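Local coordinates for petrobactin-binding protein YclQ (Bacillus subtilis subsp. subtilis str. 168, PDB 3GFV) that captures iron-free and ferric petrobactin, and the precursor 3,4-dihydroxybenzoic acid, as the solute-binding component of the YclNOPQ siderophore importer, at residues N155-H158 and S159-D162; G194-H197 and D198-V202; T285-I288 and K289-K292. One frame throughout, in Å; residues are numbered along the deposited sequence. Where two conformers were deposited one is given.

Contact 1 of 3, residues N155-H158 and S159-D162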
loop_
_atom_site.group_PDB
_atom_site.type_symbol
_atom_site.label_atom_id
_atom_site.label_comp_id
_atom_site.label_asym_id
_atom_site.label_seq_id
_atom_site.Cartn_x
_atom_site.Cartn_y
_atom_site.Cartn_z
ATOM N N ASN A 155 6.105 16.947 3.911
ATOM C CA ASN A 155 6.205 16.999 2.453
ATOM C C ASN A 155 5.085 16.216 1.794
ATOM O O ASN A 155 4.525 16.647 0.789
ATOM C CB ASN A 155 7.533 16.434 1.960
ATOM C CG ASN A 155 8.705 17.279 2.360
ATOM O OD1 ASN A 155 8.570 18.488 2.608
ATOM N ND2 ASN A 155 9.880 16.654 2.429
ATOM N N ILE A 156 4.780 15.049 2.350
ATOM C CA ILE A 156 3.672 14.252 1.848
ATOM C C ILE A 156 2.327 14.998 1.986
ATOM O O ILE A 156 1.516 15.014 1.049
ATOM C CB ILE A 156 3.671 12.877 2.523
ATOM C CG1 ILE A 156 4.796 12.043 1.913
ATOM C CG2 ILE A 156 2.313 12.182 2.353
ATOM C CD1 ILE A 156 5.082 10.737 2.655
ATOM N N ASP A 157 2.112 15.662 3.121
ATOM C CA ASP A 157 0.880 16.437 3.294
ATOM C C ASP A 157 0.766 17.520 2.226
ATOM O O ASP A 157 -0.325 17.785 1.708
ATOM C CB ASP A 157 0.800 17.064 4.685
ATOM C CG ASP A 157 0.342 16.077 5.748
ATOM O OD1 ASP A 157 -0.135 14.971 5.400
ATOM O OD2 ASP A 157 0.450 16.421 6.940
ATOM N N HIS A 158 1.894 18.142 1.899
ATOM C CA HIS A 158 1.936 19.186 0.873
ATOM C C HIS A 158 1.604 18.613 -0.499
ATOM O O HIS A 158 0.886 19.240 -1.286
ATOM C CB HIS A 158 3.320 19.843 0.841
ATOM C CG HIS A 158 3.490 20.860 -0.247
ATOM N ND1 HIS A 158 3.414 22.218 -0.017
ATOM C CD2 HIS A 158 3.751 20.717 -1.568
ATOM C CE1 HIS A 158 3.613 22.867 -1.151
ATOM N NE2 HIS A 158 3.815 21.979 -2.109
ATOM N N SER A 159 2.159 17.440 -0.794
ATOM C CA SER A 159 1.900 16.748 -2.067
ATOM C C SER A 159 0.454 16.310 -2.138
ATOM O O SER A 159 -0.185 16.395 -3.197
ATOM C CB SER A 159 2.801 15.521 -2.218
ATOM O OG SER A 159 4.165 15.914 -2.310
ATOM N N ILE A 160 -0.077 15.842 -1.014
ATOM C CA ILE A 160 -1.494 15.443 -0.960
ATOM C C ILE A 160 -2.422 16.645 -1.201
ATOM O O ILE A 160 -3.403 16.549 -1.959
ATOM C CB ILE A 160 -1.828 14.764 0.387
ATOM C CG1 ILE A 160 -1.246 13.342 0.416
ATOM C CG2 ILE A 160 -3.332 14.679 0.614
ATOM C CD1 ILE A 160 -1.363 12.683 1.767
ATOM N N ALA A 161 -2.115 17.773 -0.561
ATOM C CA ALA A 161 -2.914 18.986 -0.799
ATOM C C ALA A 161 -2.906 19.378 -2.272
ATOM O O ALA A 161 -3.943 19.782 -2.834
ATOM C CB ALA A 161 -2.437 20.137 0.052
ATOM N N ASP A 162 -1.740 19.262 -2.900
ATOM C CA ASP A 162 -1.585 19.590 -4.315
ATOM C C ASP A 162 -2.410 18.670 -5.244
ATOM O O ASP A 162 -3.037 19.144 -6.199
ATOM C CB ASP A 162 -0.096 19.571 -4.694
ATOM C CG ASP A 162 0.134 19.745 -6.187
ATOM O OD1 ASP A 162 -0.081 20.866 -6.705
ATOM O OD2 ASP A 162 0.541 18.759 -6.844
#
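Ile156 and Ile160, one helical turn apart, meet through a methyl group from each: CG2 of Ile156 lies 3.8 Å from CD1 of Ile160. The two branched chains cross obliquely, although both hold the same rotamer. In Ile160, CG1 stands beside its own backbone N (chi1 -75°) and therefore runs back toward the preceding turn. That course also brings CG1 of Ile160 within 3.3 Å of Ile156 O, where it lies against the carbonyl as a packing neighbour. The same Ile156 O takes the amide of Ile160, with N to O at 2.7 Å, and the donor lies nearly along the C=O axis. The other three bonds of this stretch of helix follow the same i to i+4 pattern: Ser159 N to Asn155 O at 3.0 Å, Ala161 N to Asp157 O at 2.9 Å and Asp162 N to His158 O at 3.1 Å.

In the conformer described, CG of His158 is anti to the backbone N (chi1 176°), which carries the imidazole outward. OD1 of Asp157 comes to 4.5 Å from CD1 of Ile160, while OD2 of Asp157 forms a salt bridge with Lys133 of helix 128-142.

Beyond these two turns, Ile156 packs on Leu281, Met284 and Thr285 of helix 281-296 and on Phe132 of helix 128-142, while Ile160 touches Met129. The two isoleucines thus face helices 281-296 and 128-142, and His158 lies on the outer surface. The stretch belongs to helix 146-170, which spans the two lobes and leads into strand 173-180, the single long connecting helix characteristic of Fe/B12-type periplasmic binding proteins.

Contact 2 of 3, residues G194-H197 and D198-V202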
loop_
_atom_site.group_PDB
_atom_site.type_symbol
_atom_site.label_atom_id
_atom_site.label_comp_id
_atom_site.label_asym_id
_atom_site.label_seq_id
_atom_site.Cartn_x
_atom_site.Cartn_y
_atom_site.Cartn_z
ATOM N N GLY A 194 -9.439 3.009 -1.391
ATOM C CA GLY A 194 -10.209 4.202 -1.118
ATOM C C GLY A 194 -9.410 5.494 -1.033
ATOM O O GLY A 194 -9.980 6.568 -1.206
ATOM N N LEU A 195 -8.111 5.420 -0.749
ATOM C CA LEU A 195 -7.341 6.661 -0.584
ATOM C C LEU A 195 -7.382 7.572 -1.811
ATOM O O LEU A 195 -7.218 8.787 -1.682
ATOM C CB LEU A 195 -5.894 6.388 -0.139
ATOM C CG LEU A 195 -4.864 6.007 -1.207
ATOM C CD1 LEU A 195 -3.469 6.093 -0.580
ATOM C CD2 LEU A 195 -5.140 4.606 -1.718
ATOM N N ILE A 196 -7.623 7.001 -2.993
ATOM C CA ILE A 196 -7.702 7.809 -4.206
ATOM C C ILE A 196 -8.834 8.833 -4.048
ATOM O O ILE A 196 -8.717 9.983 -4.486
ATOM C CB ILE A 196 -7.898 6.908 -5.440
ATOM C CG1 ILE A 196 -6.567 6.214 -5.771
ATOM C CG2 ILE A 196 -8.388 7.732 -6.621
ATOM C CD1 ILE A 196 -6.677 5.025 -6.763
ATOM N N HIS A 197 -9.893 8.423 -3.362
ATOM C CA HIS A 197 -10.985 9.340 -3.007
ATOM C C HIS A 197 -10.817 10.010 -1.648
ATOM O O HIS A 197 -11.025 11.235 -1.521
ATOM C CB HIS A 197 -12.317 8.586 -3.022
ATOM C CG HIS A 197 -12.538 7.809 -4.272
ATOM N ND1 HIS A 197 -12.698 8.417 -5.504
ATOM C CD2 HIS A 197 -12.646 6.477 -4.494
ATOM C CE1 HIS A 197 -12.881 7.491 -6.424
ATOM N NE2 HIS A 197 -12.857 6.301 -5.836
ATOM N N ASP A 198 -10.449 9.224 -0.634
ATOM C CA ASP A 198 -10.478 9.700 0.745
ATOM C C ASP A 198 -9.340 10.667 1.042
ATOM O O ASP A 198 -9.468 11.554 1.885
ATOM C CB ASP A 198 -10.392 8.516 1.712
ATOM C CG ASP A 198 -11.523 7.522 1.517
ATOM O OD1 ASP A 198 -12.648 7.952 1.174
ATOM O OD2 ASP A 198 -11.279 6.319 1.698
ATOM N N VAL A 199 -8.228 10.488 0.348
ATOM C CA VAL A 199 -7.017 11.243 0.650
ATOM C C VAL A 199 -6.681 12.171 -0.507
ATOM O O VAL A 199 -6.455 13.361 -0.303
ATOM C CB VAL A 199 -5.841 10.290 0.925
ATOM C CG1 VAL A 199 -4.572 11.064 1.196
ATOM C CG2 VAL A 199 -6.170 9.407 2.124
ATOM N N PHE A 200 -6.694 11.627 -1.731
ATOM C CA PHE A 200 -6.268 12.387 -2.900
ATOM C C PHE A 200 -7.379 13.245 -3.484
ATOM O O PHE A 200 -7.134 14.034 -4.399
ATOM C CB PHE A 200 -5.723 11.475 -4.013
ATOM C CG PHE A 200 -4.558 10.616 -3.588
ATOM C CD1 PHE A 200 -3.814 10.950 -2.468
ATOM C CD2 PHE A 200 -4.219 9.476 -4.318
ATOM C CE1 PHE A 200 -2.750 10.153 -2.075
ATOM C CE2 PHE A 200 -3.141 8.661 -3.944
ATOM C CZ PHE A 200 -2.404 9.002 -2.816
ATOM N N GLY A 201 -8.605 13.059 -3.000
ATOM C CA GLY A 201 -9.676 13.988 -3.342
ATOM C C GLY A 201 -10.439 13.749 -4.643
ATOM O O GLY A 201 -11.240 14.596 -5.060
ATOM N N VAL A 202 -10.206 12.612 -5.296
ATOM C CA VAL A 202 -10.927 12.307 -6.542
ATOM C C VAL A 202 -12.392 12.034 -6.220
ATOM O O VAL A 202 -12.712 11.215 -5.361
ATOM C CB VAL A 202 -10.299 11.097 -7.322
ATOM C CG1 VAL A 202 -11.150 10.733 -8.560
ATOM C CG2 VAL A 202 -8.823 11.415 -7.730
HETATM O O HOH W 1 -13.494 12.318 -2.549
HETATM O O HOH W 2 -10.532 13.667 -0.035
#
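A chi1 of -50° sets the imidazole of His197 beside its own backbone N, and from there chi2 (-66°) turns ND1 toward Val202 O. The bond is 2.8 Å from ND1 to O, and the acceptor lies essentially in the ring plane; seen from Val202, however, the donor stands well above the carbonyl plane. A water reinforces the link by donating to both His197 O and Val202 O. Leu195 holds the uncommon chi1 of 82°, with CG between backbone N and carbonyl carbon, and its side chain runs alongside that of Phe200, CD1 to CZ 3.8 Å.

The short helix 195-198 ends here by widening. Leu195 O accepts both Val199 N and, across a five-residue step of pi-helical type, Phe200 N at 2.9 Å from O; the same oxygen lies over one face of the Phe200 ring. Gly201 then adopts positive phi, and Val202 N reaches Ile196 O at 3.1 Å, in the carbonyl plane, as the chain leaves for strand 203-204. Alongside that bond, CG2 of Ile196 meets CG2 of Val202 at 3.9 Å. Asp198 OD2 accepts from Lys190 N, while Phe200 packs on Met284, Ile288 and Val291 of helix 281-296.

Contact 3 of 3, residues T285-I288 and K289-K292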
loop_
_atom_site.group_PDB
_atom_site.type_symbol
_atom_site.label_atom_id
_atom_site.label_comp_id
_atom_site.label_asym_id
_atom_site.label_seq_id
_atom_site.Cartn_x
_atom_site.Cartn_y
_atom_site.Cartn_z
ATOM N N THR A 285 4.631 8.313 -1.644
ATOM C CA THR A 285 5.182 9.325 -2.538
ATOM C C THR A 285 4.947 8.950 -3.997
ATOM O O THR A 285 4.494 9.774 -4.800
ATOM C CB THR A 285 6.665 9.543 -2.263
ATOM O OG1 THR A 285 6.799 10.107 -0.952
ATOM C CG2 THR A 285 7.242 10.500 -3.274
ATOM N N GLN A 286 5.228 7.693 -4.309
ATOM C CA GLN A 286 5.006 7.173 -5.644
ATOM C C GLN A 286 3.533 7.251 -6.028
ATOM O O GLN A 286 3.193 7.699 -7.131
ATOM C CB GLN A 286 5.464 5.720 -5.743
ATOM C CG GLN A 286 5.269 5.184 -7.155
ATOM C CD GLN A 286 5.545 3.703 -7.266
ATOM O OE1 GLN A 286 6.566 3.196 -6.783
ATOM N NE2 GLN A 286 4.630 2.998 -7.910
HETATM N N MSE A 287 2.678 6.807 -5.112
HETATM C CA MSE A 287 1.247 6.686 -5.378
HETATM C C MSE A 287 0.633 8.049 -5.647
HETATM O O MSE A 287 -0.185 8.205 -6.591
HETATM C CB MSE A 287 0.517 5.946 -4.248
HETATM C CG MSE A 287 0.874 4.452 -4.195
HETATM SE SE MSE A 287 0.557 3.691 -2.423
HETATM C CE MSE A 287 -1.327 3.620 -2.466
ATOM N N ILE A 288 1.014 9.032 -4.854
ATOM C CA ILE A 288 0.528 10.392 -5.116
ATOM C C ILE A 288 0.894 10.817 -6.532
ATOM O O ILE A 288 0.046 11.309 -7.295
ATOM C CB ILE A 288 1.083 11.389 -4.094
ATOM C CG1 ILE A 288 0.560 11.051 -2.693
ATOM C CG2 ILE A 288 0.734 12.866 -4.490
ATOM C CD1 ILE A 288 1.402 11.692 -1.577
ATOM N N LYS A 289 2.154 10.618 -6.902
ATOM C CA LYS A 289 2.641 11.070 -8.200
ATOM C C LYS A 289 1.954 10.360 -9.365
ATOM O O LYS A 289 1.659 10.981 -10.391
ATOM C CB LYS A 289 4.157 10.890 -8.304
ATOM C CG LYS A 289 4.713 11.206 -9.694
ATOM C CD LYS A 289 6.203 10.879 -9.813
ATOM C CE LYS A 289 6.666 10.897 -11.275
ATOM N NZ LYS A 289 6.294 12.173 -11.959
ATOM N N GLU A 290 1.689 9.064 -9.215
ATOM C CA GLU A 290 0.958 8.359 -10.262
ATOM C C GLU A 290 -0.435 8.958 -10.474
ATOM O O GLU A 290 -0.882 9.109 -11.618
ATOM C CB GLU A 290 0.788 6.868 -9.935
ATOM C CG GLU A 290 2.081 6.079 -9.879
ATOM C CD GLU A 290 1.797 4.622 -9.532
ATOM O OE1 GLU A 290 1.347 3.901 -10.417
ATOM O OE2 GLU A 290 1.993 4.213 -8.376
ATOM N N VAL A 291 -1.128 9.263 -9.381
ATOM C CA VAL A 291 -2.479 9.821 -9.473
ATOM C C VAL A 291 -2.438 11.241 -10.067
ATOM O O VAL A 291 -3.219 11.576 -10.981
ATOM C CB VAL A 291 -3.214 9.766 -8.101
ATOM C CG1 VAL A 291 -4.569 10.468 -8.164
ATOM C CG2 VAL A 291 -3.438 8.299 -7.682
ATOM N N LYS A 292 -1.512 12.044 -9.565
ATOM C CA LYS A 292 -1.345 13.435 -10.017
ATOM C C LYS A 292 -1.034 13.446 -11.509
ATOM O O LYS A 292 -1.648 14.193 -12.277
ATOM C CB LYS A 292 -0.221 14.113 -9.233
ATOM C CG LYS A 292 0.132 15.547 -9.702
ATOM C CD LYS A 292 1.401 16.039 -8.985
ATOM C CE LYS A 292 2.068 17.226 -9.687
ATOM N NZ LYS A 292 1.164 18.407 -9.695
#
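Four regular i to i+4 bonds carry the backbone through this stretch of helix, the shortest from Lys292 N to Ile288 O (2.8 Å) and the longest from Lys289 N to Thr285 O (3.3 Å). A side-chain bond runs alongside them: NE2 of Gln286, in the conformer described, donates to OE2 of Glu290 at 2.9 Å. Gln286 reaches it with CG anti to its backbone N (chi1 -178°) and an extended chain beyond, so that the amide comes level with the carboxylate one turn on. The two planes are 51° apart. OE2 lies near the amide plane, yet the N-H meets it from 65° above the carboxylate plane. The approach also brings CG of Gln286 to 3.6 Å from Glu290 OE2.

Both groups have further partners: NE2 of Gln286 also donates to Asp270, while Glu290 accepts from Asp270 N at OE1 and Trp274 NE1 at OE2. The carboxylate is thus gripped at both oxygens, which would probably favour its charged form. Around the helix, Met287, present as selenomethionine, and Val291 bear on Trp274 of helix 271-276, whereas Ile288 packs on Ser159, placing this helix between helix 146-170 and the loop before strand 203-204.

The three contacts lie close together, with centres 13 Å (contacts 1 and 2), 10 Å (1 and 3) and 11 Å (2 and 3) apart. Contacts 1 and 3 join helix to helix: CG1 of Ile160 lies 3.7 Å from CD1 of Ile288. A salt bridge adds to this, Asp162 OD2 to Lys292 NZ at 2.9 Å. Contact 2 fits against both, Leu195 CD1 coming to 3.8 Å from Met287 CE and Val199 O to 3.5 Å from Ile160 CG2. The loop after helix 195-198 is therefore held by the two long helices. In this family the siderophore binds in the cleft between the lobes; the three contacts are packing on and against the connecting helix, and none includes a bound ligand.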